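Local coordinates for halogenase PltM (Pseudomonas fluorescens, PDB 6BZN), which halogenates phenolic substrates with chlorine, bromine or iodine, probably as a flavin-dependent enzyme that works with FAD, at residues 29-34 / 55-60; 97-102 / 144-149. All coordinates share one frame; numbering follows the deposited sequence.

Both contacts meet at helix 140-153, which lies between the nucleotide-binding turn of interaction 1 and the chain around Val99 in interaction 2. Their centres are 13 Å apart. The two are joined by a weak, probable hydrogen bond from Ile33 N to Asp144 OD2, 3.2 Å long, and by packing of His57 CD2 against Leu148 CD2 at 3.5 Å. Interaction 1 holds Ile33, Ala34 and Arg59, which contact FAD in another structure of this protein; no FAD is bound here. Interaction 2 stands farther off, with the side chain of Phe146 about 8 Å from that of Ile33.

Interaction 1: 29-34 / 55-60; sequences IGSGIA and AQHPRF
The glycine-rich turn of the Rossmann-type GxGxxG motif, which includes Gly30, Gly32 and Gly35, presents Ser31 to His57 in the loop that follows strand 49-52. The imidazole gives its NE2 hydrogen to two oxygens of one residue. Ser31 O accepts from His57 NE2 at 2.9 Å, with an N-H...O angle of 141°; this carbonyl oxygen lies near the ring plane, but the donor stands well above the carbonyl plane. Ser31 OG, 3.1 Å from His57 NE2, is tilted from the ring plane. With chi1 at 66°, the hydroxyl sits between the backbone N and carbonyl carbon of its own residue, where it also bonds Gln160 and the carboxylate of Asp53, a residue of the FAD site.

Arg59 bends back at chi2 to bring its guanidinium beneath the imidazole; His57 NE2 lies 3.8 Å above the guanidinium plane, over its centre. Arg59 NH2 forms a salt bridge with Asp53 and comes within 3.5 Å of Gly32 N, a packing contact of two N-H groups beside the start of helix 33-44. Replacing His57 with an alanine would probably leave Ser31 O without this donor and take the imidazole away from that face of the guanidinium. On the strand side, Ile29 and Gly30 bond to strands 188-191 and 49-52, while the His57 ring rests on helix 140-153.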
ATOM      1  N   ILE A  29       4.102  -9.093  17.003  1.00 12.79           N
ATOM      2  CA  ILE A  29       4.351 -10.214  16.105  1.00 13.67           C
ATOM      3  C   ILE A  29       4.665  -9.646  14.719  1.00 13.99           C
ATOM      4  O   ILE A  29       3.839  -8.943  14.142  1.00 14.16           O
ATOM      5  CB  ILE A  29       3.154 -11.177  16.007  1.00 15.30           C
ATOM      6  CG1 ILE A  29       2.712 -11.665  17.396  1.00 16.32           C
ATOM      7  CG2 ILE A  29       3.523 -12.400  15.171  1.00 15.40           C
ATOM      8  CD1 ILE A  29       1.282 -12.150  17.389  1.00 17.76           C
ATOM      9  N   GLY A  30       5.849  -9.969  14.192  1.00 13.87           N
ATOM     10  CA  GLY A  30       6.302  -9.518  12.873  1.00 14.29           C
ATOM     11  C   GLY A  30       7.382  -8.449  12.972  1.00 14.53           C
ATOM     12  O   GLY A  30       7.209  -7.437  13.656  1.00 14.59           O
ATOM     13  N   SER A  31       8.505  -8.661  12.294  1.00 14.64           N
ATOM     14  CA  SER A  31       9.631  -7.751  12.374  1.00 14.63           C
ATOM     15  C   SER A  31       9.869  -7.061  11.030  1.00 15.18           C
ATOM     16  O   SER A  31      10.972  -6.554  10.802  1.00 15.81           O
ATOM     17  CB  SER A  31      10.890  -8.509  12.803  1.00 15.45           C
ATOM     18  OG  SER A  31      11.285  -9.447  11.803  1.00 16.61           O
ATOM     19  N   GLY A  32       8.855  -7.050  10.156  1.00 14.60           N
ATOM     20  CA  GLY A  32       8.874  -6.288   8.914  1.00 14.26           C
ATOM     21  C   GLY A  32       8.674  -4.812   9.225  1.00 14.49           C
ATOM     22  O   GLY A  32       8.614  -4.412  10.387  1.00 13.85           O
ATOM     23  N   ILE A  33       8.547  -3.985   8.198  1.00 13.69           N
ATOM     24  CA  ILE A  33       8.511  -2.547   8.431  1.00 13.71           C
ATOM     25  C   ILE A  33       7.413  -2.120   9.411  1.00 13.26           C
ATOM     26  O   ILE A  33       7.642  -1.238  10.229  1.00 13.11           O
ATOM     27  CB  ILE A  33       8.399  -1.745   7.117  1.00 13.99           C
ATOM     28  CG1 ILE A  33       8.671  -0.257   7.378  1.00 14.10           C
ATOM     29  CG2 ILE A  33       7.052  -1.964   6.438  1.00 14.37           C
ATOM     30  CD1 ILE A  33       8.954   0.516   6.100  1.00 13.95           C
ATOM     31  N   ALA A  34       6.236  -2.737   9.329  1.00 12.48           N
ATOM     32  CA  ALA A  34       5.143  -2.409  10.251  1.00 12.46           C
ATOM     33  C   ALA A  34       5.518  -2.695  11.698  1.00 11.92           C
ATOM     34  O   ALA A  34       5.391  -1.825  12.558  1.00 11.84           O
ATOM     35  CB  ALA A  34       3.890  -3.172   9.882  1.00 12.47           C
ATOM     36  N   ALA A  55      10.234 -15.685  10.937  1.00 20.96           N
ATOM     37  CA  ALA A  55      11.205 -15.528   9.862  1.00 21.20           C
ATOM     38  C   ALA A  55      12.464 -14.854  10.406  1.00 20.55           C
ATOM     39  O   ALA A  55      12.562 -14.552  11.603  1.00 19.22           O
ATOM     40  CB  ALA A  55      10.593 -14.701   8.744  1.00 21.93           C
ATOM     41  N   GLN A  56      13.427 -14.627   9.518  1.00 20.14           N
ATOM     42  CA  GLN A  56      14.596 -13.837   9.857  1.00 20.26           C
ATOM     43  C   GLN A  56      15.024 -12.912   8.728  1.00 18.12           C
ATOM     44  O   GLN A  56      14.717 -13.152   7.573  1.00 18.74           O
ATOM     45  CB  GLN A  56      15.752 -14.729  10.312  1.00 23.10           C
ATOM     46  CG  GLN A  56      16.189 -15.829   9.369  1.00 26.82           C
ATOM     47  CD  GLN A  56      17.007 -16.893  10.101  1.00 29.87           C
ATOM     48  OE1 GLN A  56      17.751 -16.586  11.045  1.00 30.27           O
ATOM     49  NE2 GLN A  56      16.850 -18.149   9.692  1.00 31.50           N
ATOM     50  N   HIS A  57      15.711 -11.836   9.088  1.00 15.52           N
ATOM     51  CA  HIS A  57      16.268 -10.911   8.107  1.00 14.83           C
ATOM     52  C   HIS A  57      17.625 -11.463   7.662  1.00 14.54           C
ATOM     53  O   HIS A  57      18.301 -12.113   8.457  1.00 14.19           O
ATOM     54  CB  HIS A  57      16.437  -9.514   8.699  1.00 14.47           C
ATOM     55  CG  HIS A  57      15.144  -8.835   8.997  1.00 15.21           C
ATOM     56  ND1 HIS A  57      14.497  -8.039   8.076  1.00 16.15           N
ATOM     57  CD2 HIS A  57      14.349  -8.864  10.090  1.00 15.36           C
ATOM     58  CE1 HIS A  57      13.374  -7.583   8.604  1.00 16.07           C
ATOM     59  NE2 HIS A  57      13.259  -8.078   9.821  1.00 15.88           N
ATOM     60  N   PRO A  58      18.033 -11.234   6.417  1.00 13.64           N
ATOM     61  CA  PRO A  58      17.270 -10.532   5.402  1.00 13.83           C
ATOM     62  C   PRO A  58      16.199 -11.425   4.775  1.00 14.22           C
ATOM     63  O   PRO A  58      16.369 -12.636   4.685  1.00 13.78           O
ATOM     64  CB  PRO A  58      18.336 -10.205   4.356  1.00 13.96           C
ATOM     65  CG  PRO A  58      19.227 -11.390   4.415  1.00 13.63           C
ATOM     66  CD  PRO A  58      19.327 -11.705   5.888  1.00 14.01           C
ATOM     67  N   ARG A  59      15.102 -10.829   4.333  1.00 15.28           N
ATOM     68  CA  ARG A  59      14.135 -11.589   3.545  1.00 16.14           C
ATOM     69  C   ARG A  59      13.385 -10.723   2.555  1.00 15.20           C
ATOM     70  O   ARG A  59      13.202  -9.537   2.754  1.00 14.70           O
ATOM     71  CB  ARG A  59      13.157 -12.352   4.456  1.00 17.82           C
ATOM     72  CG  ARG A  59      12.014 -11.548   5.041  1.00 19.81           C
ATOM     73  CD  ARG A  59      12.436 -10.465   6.024  1.00 22.64           C
ATOM     74  NE  ARG A  59      11.253 -10.050   6.791  1.00 25.24           N
ATOM     75  CZ  ARG A  59      10.876 -10.530   7.992  1.00 28.55           C
ATOM     76  NH1 ARG A  59      11.611 -11.419   8.663  1.00 28.45           N
ATOM     77  NH2 ARG A  59       9.752 -10.079   8.557  1.00 28.33           N
ATOM     78  N   PHE A  60      12.908 -11.378   1.515  1.00 15.40           N
ATOM     79  CA  PHE A  60      12.181 -10.743   0.426  1.00 16.04           C
ATOM     80  C   PHE A  60      10.758 -10.402   0.860  1.00 16.61           C
ATOM     81  O   PHE A  60      10.135 -11.116   1.651  1.00 15.94           O
ATOM     82  CB  PHE A  60      12.212 -11.701  -0.763  1.00 16.55           C
ATOM     83  CG  PHE A  60      11.196 -11.431  -1.824  1.00 17.03           C
ATOM     84  CD1 PHE A  60      11.485 -10.578  -2.882  1.00 17.23           C
ATOM     85  CD2 PHE A  60       9.980 -12.102  -1.809  1.00 17.57           C
ATOM     86  CE1 PHE A  60      10.558 -10.363  -3.888  1.00 17.76           C
ATOM     87  CE2 PHE A  60       9.045 -11.893  -2.810  1.00 18.17           C
ATOM     88  CZ  PHE A  60       9.336 -11.018  -3.854  1.00 18.23           C
TER

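Interaction 2: 97-102 / 144-149; sequences QHVGSS and DYFALM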
ATOM      1  N   GLN A  97      21.415   7.391   0.558  1.00 17.54           N
ATOM      2  CA  GLN A  97      22.456   7.943   1.434  1.00 19.52           C
ATOM      3  C   GLN A  97      22.610   7.213   2.783  1.00 19.10           C
ATOM      4  O   GLN A  97      23.728   6.998   3.248  1.00 18.24           O
ATOM      5  CB  GLN A  97      22.172   9.435   1.650  1.00 22.10           C
ATOM      6  CG  GLN A  97      23.111  10.168   2.583  1.00 25.00           C
ATOM      7  CD  GLN A  97      22.745  11.637   2.741  1.00 28.30           C
ATOM      8  OE1 GLN A  97      21.928  12.189   1.988  1.00 31.13           O
ATOM      9  NE2 GLN A  97      23.359  12.283   3.721  1.00 30.51           N
ATOM     10  N   HIS A  98      21.499   6.824   3.396  1.00 19.06           N
ATOM     11  CA  HIS A  98      21.510   6.278   4.762  1.00 20.32           C
ATOM     12  C   HIS A  98      21.219   4.805   4.898  1.00 18.91           C
ATOM     13  O   HIS A  98      21.715   4.193   5.831  1.00 20.31           O
ATOM     14  CB  HIS A  98      20.517   7.025   5.632  1.00 22.46           C
ATOM     15  CG  HIS A  98      20.844   8.471   5.781  1.00 24.67           C
ATOM     16  ND1 HIS A  98      21.824   8.920   6.639  1.00 26.51           N
ATOM     17  CD2 HIS A  98      20.348   9.567   5.163  1.00 26.38           C
ATOM     18  CE1 HIS A  98      21.902  10.237   6.560  1.00 27.91           C
ATOM     19  NE2 HIS A  98      21.013  10.655   5.676  1.00 28.06           N
ATOM     20  N   VAL A  99      20.383   4.249   4.033  1.00 17.06           N
ATOM     21  CA  VAL A  99      20.072   2.827   4.082  1.00 16.65           C
ATOM     22  C   VAL A  99      21.081   2.079   3.211  1.00 15.86           C
ATOM     23  O   VAL A  99      21.692   1.104   3.645  1.00 16.23           O
ATOM     24  CB  VAL A  99      18.640   2.522   3.601  1.00 16.48           C
ATOM     25  CG1 VAL A  99      18.364   1.023   3.695  1.00 16.47           C
ATOM     26  CG2 VAL A  99      17.620   3.293   4.423  1.00 16.68           C
ATOM     27  N   GLY A 100      21.224   2.539   1.973  1.00 14.10           N
ATOM     28  CA  GLY A 100      22.209   1.984   1.063  1.00 13.75           C
ATOM     29  C   GLY A 100      21.817   2.185  -0.376  1.00 13.22           C
ATOM     30  O   GLY A 100      20.633   2.313  -0.708  1.00 12.11           O
ATOM     31  N   SER A 101      22.810   2.164  -1.251  1.00 12.88           N
ATOM     32  CA  SER A 101      22.568   2.490  -2.654  1.00 12.97           C
ATOM     33  C   SER A 101      21.740   1.425  -3.399  1.00 13.13           C
ATOM     34  O   SER A 101      21.176   1.721  -4.454  1.00 13.67           O
ATOM     35  CB  SER A 101      23.880   2.762  -3.389  1.00 13.43           C
ATOM     36  OG  SER A 101      24.751   1.650  -3.319  1.00 13.48           O
ATOM     37  N   SER A 102      21.655   0.207  -2.870  1.00 12.50           N
ATOM     38  CA  SER A 102      20.797  -0.808  -3.472  1.00 12.25           C
ATOM     39  C   SER A 102      19.362  -0.804  -2.914  1.00 12.09           C
ATOM     40  O   SER A 102      18.525  -1.590  -3.368  1.00 12.10           O
ATOM     41  CB  SER A 102      21.427  -2.182  -3.300  1.00 12.76           C
ATOM     42  OG  SER A 102      22.643  -2.283  -4.035  1.00 12.69           O
ATOM     43  N   ASP A 144      13.346  -2.942   5.188  1.00 11.63           N
ATOM     44  CA  ASP A 144      12.808  -3.550   6.418  1.00 12.43           C
ATOM     45  C   ASP A 144      13.896  -3.871   7.428  1.00 12.23           C
ATOM     46  O   ASP A 144      13.684  -3.717   8.620  1.00 12.40           O
ATOM     47  CB  ASP A 144      11.961  -4.795   6.113  1.00 13.25           C
ATOM     48  CG  ASP A 144      10.634  -4.438   5.413  1.00 14.68           C
ATOM     49  OD1 ASP A 144      10.515  -3.338   4.824  1.00 15.58           O
ATOM     50  OD2 ASP A 144       9.703  -5.257   5.446  1.00 18.04           O
ATOM     51  N   TYR A 145      15.066  -4.300   6.958  1.00 12.25           N
ATOM     52  CA  TYR A 145      16.150  -4.624   7.876  1.00 12.72           C
ATOM     53  C   TYR A 145      16.590  -3.319   8.567  1.00 12.30           C
ATOM     54  O   TYR A 145      16.738  -3.278   9.787  1.00 12.10           O
ATOM     55  CB  TYR A 145      17.330  -5.296   7.169  1.00 13.12           C
ATOM     56  CG  TYR A 145      18.209  -6.200   8.045  1.00 14.08           C
ATOM     57  CD1 TYR A 145      18.016  -6.317   9.430  1.00 14.48           C
ATOM     58  CD2 TYR A 145      19.253  -6.932   7.476  1.00 14.41           C
ATOM     59  CE1 TYR A 145      18.813  -7.147  10.212  1.00 14.73           C
ATOM     60  CE2 TYR A 145      20.063  -7.753   8.258  1.00 15.22           C
ATOM     61  CZ  TYR A 145      19.834  -7.859   9.624  1.00 15.21           C
ATOM     62  OH  TYR A 145      20.615  -8.680  10.418  1.00 16.38           O
ATOM     63  N   PHE A 146      16.728  -2.248   7.786  1.00 11.57           N
ATOM     64  CA  PHE A 146      17.023  -0.909   8.332  1.00 11.51           C
ATOM     65  C   PHE A 146      15.989  -0.468   9.372  1.00 11.37           C
ATOM     66  O   PHE A 146      16.352   0.033  10.427  1.00 11.07           O
ATOM     67  CB  PHE A 146      17.120   0.109   7.192  1.00 11.71           C
ATOM     68  CG  PHE A 146      17.475   1.493   7.632  1.00 12.23           C
ATOM     69  CD1 PHE A 146      16.474   2.418   7.935  1.00 12.59           C
ATOM     70  CD2 PHE A 146      18.798   1.888   7.721  1.00 12.71           C
ATOM     71  CE1 PHE A 146      16.799   3.711   8.325  1.00 13.06           C
ATOM     72  CE2 PHE A 146      19.129   3.170   8.126  1.00 13.11           C
ATOM     73  CZ  PHE A 146      18.131   4.088   8.418  1.00 13.44           C
ATOM     74  N   ALA A 147      14.709  -0.670   9.070  1.00 11.62           N
ATOM     75  CA  ALA A 147      13.635  -0.360  10.006  1.00 12.04           C
ATOM     76  C   ALA A 147      13.790  -1.128  11.316  1.00 12.42           C
ATOM     77  O   ALA A 147      13.676  -0.530  12.401  1.00 12.40           O
ATOM     78  CB  ALA A 147      12.270  -0.652   9.381  1.00 12.02           C
ATOM     79  N   LEU A 148      14.078  -2.425  11.239  1.00 12.43           N
ATOM     80  CA  LEU A 148      14.313  -3.183  12.472  1.00 12.65           C
ATOM     81  C   LEU A 148      15.490  -2.600  13.254  1.00 12.86           C
ATOM     82  O   LEU A 148      15.454  -2.537  14.479  1.00 13.42           O
ATOM     83  CB  LEU A 148      14.569  -4.657  12.191  1.00 13.17           C
ATOM     84  CG  LEU A 148      14.766  -5.535  13.437  1.00 13.30           C
ATOM     85  CD1 LEU A 148      13.562  -5.471  14.373  1.00 13.92           C
ATOM     86  CD2 LEU A 148      15.002  -6.968  13.013  1.00 14.10           C
ATOM     87  N   MET A 149      16.538  -2.196  12.553  1.00 13.12           N
ATOM     88  CA  MET A 149      17.677  -1.578  13.229  1.00 13.42           C
ATOM     89  C   MET A 149      17.258  -0.310  13.985  1.00 13.17           C
ATOM     90  O   MET A 149      17.747  -0.068  15.093  1.00 13.34           O
ATOM     91  CB  MET A 149      18.817  -1.292  12.269  1.00 14.39           C
ATOM     92  CG  MET A 149      19.441  -2.533  11.663  1.00 15.39           C
ATOM     93  SD  MET A 149      20.575  -2.065  10.333  1.00 17.54           S
ATOM     94  CE  MET A 149      20.768  -3.641   9.493  1.00 18.04           C
TER
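The backbone bond from Leu148 N to Asp144 O, 2.9 Å long, belongs to the helical turn that carries Phe146 toward Val99. The next bond of the series, Met149 N to Tyr145 O, continues the helix, and on its flank the Met149 methyl lies over the Tyr145 ring.

The contact itself is a CH-pi interaction. Val99 CG2 stands 3.6 Å from the centroid of the Phe146 ring and only 9° off the ring normal, so the methyl is nearly centred over one face and keeps similar distances to all six ring carbons. The other branch, Val99 CG1, lies beside the root of the ring, 3.8 Å from Phe146 CB. The aromatic side chain is thus met at both its face and its root. Phe146 is extended from the helix with CG anti to the backbone N (chi1 -177°), which sets the ring against the methyl of Val99 and the carbonyl of His98. His98 O approaches Phe146 CE2 obliquely at 3.6 Å.

Just beyond Val99 the chain turns at Gly100, whose positive phi would press a side chain against the preceding carbonyl oxygen. The hydroxyls of Ser101 and Ser102 both bond Thr270 OG1. Leu89 touches both Val99 and Phe146, extending the apolar cluster, and the His98 ring stacks on Tyr88. Between the two segments the contact is one of dispersion and CH-pi interaction, and it probably depends more on the shape fit of the valine's methyls to the buried aromatic ring than on polar bonding.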